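Local coordinates for hypothetical protein Atu1540 (Agrobacterium tumefaciens str. C58, PDB 2HWJ), which is of unknown function but belongs to a family of putative ParB-like nucleases, at the interface of chains A and B. Residues are numbered along the deposited sequence; one frame, centred on the assembly and turned at random. Chains: chain A/B, Hypothetical protein Atu1540.

The interface of chains A and B. Residues chain A 51-52, 68, 71; chain B 5-7.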
loop_
_atom_site.group_PDB
_atom_site.type_symbol
_atom_site.label_atom_id
_atom_site.label_comp_id
_atom_site.label_asym_id
_atom_site.label_seq_id
_atom_site.Cartn_x
_atom_site.Cartn_y
_atom_site.Cartn_z
ATOM N N HIS A 51 -15.171 20.257 -8.804
ATOM C CA HIS A 51 -14.774 18.991 -8.255
ATOM C C HIS A 51 -14.756 18.009 -9.371
ATOM O O HIS A 51 -15.542 18.112 -10.324
ATOM C CB HIS A 51 -15.754 18.539 -7.172
ATOM C CG HIS A 51 -16.046 19.615 -6.190
ATOM N ND1 HIS A 51 -17.133 20.467 -6.325
ATOM C CD2 HIS A 51 -15.324 20.078 -5.133
ATOM C CE1 HIS A 51 -17.110 21.352 -5.337
ATOM N NE2 HIS A 51 -16.013 21.151 -4.617
ATOM N N ILE A 52 -13.820 17.082 -9.224
ATOM C CA ILE A 52 -13.638 15.951 -10.092
ATOM C C ILE A 52 -13.777 14.804 -9.171
ATOM O O ILE A 52 -13.184 14.796 -8.125
ATOM C CB ILE A 52 -12.173 15.842 -10.582
ATOM C CG1 ILE A 52 -11.541 17.190 -10.461
ATOM C CG2 ILE A 52 -12.122 15.231 -11.996
ATOM C CD1 ILE A 52 -10.256 17.440 -11.451
ATOM N N HIS A 68 -16.046 9.936 -2.440
ATOM C CA HIS A 68 -16.762 11.203 -2.427
ATOM C C HIS A 68 -18.258 11.078 -2.560
ATOM O O HIS A 68 -18.897 11.936 -3.143
ATOM C CB HIS A 68 -16.234 12.184 -3.465
ATOM C CG HIS A 68 -14.753 12.326 -3.411
ATOM N ND1 HIS A 68 -14.111 13.042 -2.421
ATOM C CD2 HIS A 68 -13.775 11.797 -4.189
ATOM C CE1 HIS A 68 -12.806 12.957 -2.598
ATOM N NE2 HIS A 68 -12.581 12.202 -3.653
ATOM N N LEU A 71 -20.042 14.188 -0.964
ATOM C CA LEU A 71 -19.954 15.387 -1.755
ATOM C C LEU A 71 -20.909 15.242 -2.866
ATOM O O LEU A 71 -21.670 16.184 -3.149
ATOM C CB LEU A 71 -18.559 15.541 -2.303
ATOM C CG LEU A 71 -18.578 16.728 -3.248
ATOM C CD1 LEU A 71 -18.912 17.988 -2.471
ATOM C CD2 LEU A 71 -17.309 16.889 -4.065
ATOM N N TYR B 5 -15.278 15.472 -1.981
ATOM C CA TYR B 5 -15.081 16.197 -0.715
ATOM C C TYR B 5 -13.996 17.262 -0.926
ATOM O O TYR B 5 -14.005 18.300 -0.217
ATOM C CB TYR B 5 -14.694 15.199 0.412
ATOM N N GLU B 6 -13.073 17.013 -1.891
ATOM C CA GLU B 6 -11.918 17.914 -2.151
ATOM C C GLU B 6 -11.488 18.186 -3.636
ATOM O O GLU B 6 -11.595 19.337 -4.083
ATOM C CB GLU B 6 -10.677 17.540 -1.280
ATOM C CG GLU B 6 -10.500 18.364 -0.014
ATOM C CD GLU B 6 -11.373 17.854 1.149
ATOM O OE1 GLU B 6 -11.659 18.655 2.065
ATOM O OE2 GLU B 6 -11.787 16.655 1.159
ATOM N N PRO B 7 -10.972 17.161 -4.385
ATOM C CA PRO B 7 -10.125 17.510 -5.531
ATOM C C PRO B 7 -10.841 18.394 -6.523
ATOM O O PRO B 7 -12.059 18.199 -6.768
ATOM C CB PRO B 7 -9.785 16.154 -6.163
ATOM C CG PRO B 7 -9.929 15.171 -5.091
ATOM C CD PRO B 7 -11.115 15.695 -4.286
#
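The N-terminal segment of chain B, B:Tyr5 to B:Pro7, lies as a loop against chain A where the start of strand 52-57, the loop residue A:His68 and the first turn of helix 69-77 come together. At one end the backbone N of A:Ile52 donates a hydrogen bond of 3.2 Å to the carbonyl O of B:Pro7; it is fairly straight, with 158° at the hydrogen, but the donor stands above the carbonyl plane. A:His51, just before the strand, turns its ring toward the loop, and its CD2 lies 3.9 Å from the carbonyl O of B:Glu6. At the other end the backbone N of B:Tyr5 lies 2.7 Å from ND1 of A:His68, a likely hydrogen bond in which the amide would donate, although the N stands well above the ring plane. With CG anti to the carbonyl carbon (chi1 -50°), the A:His68 side chain carries its ring to the loop, where CB of B:Tyr5 lies in plane at the edge. The same ring meets B:Pro7 tip to tip, CE1 being 3.6 Å from the proline CD, so one imidazole touches both B:Tyr5 and B:Pro7. A:Leu71 adds an apolar contact, its CB lying 3.9 Å from CA of B:Tyr5. In this two-fold interface each chain reaches with its N-terminal arm, just ahead of strand 9-13, onto its neighbour, which may help hold the pair together within the four-chain deposited assembly.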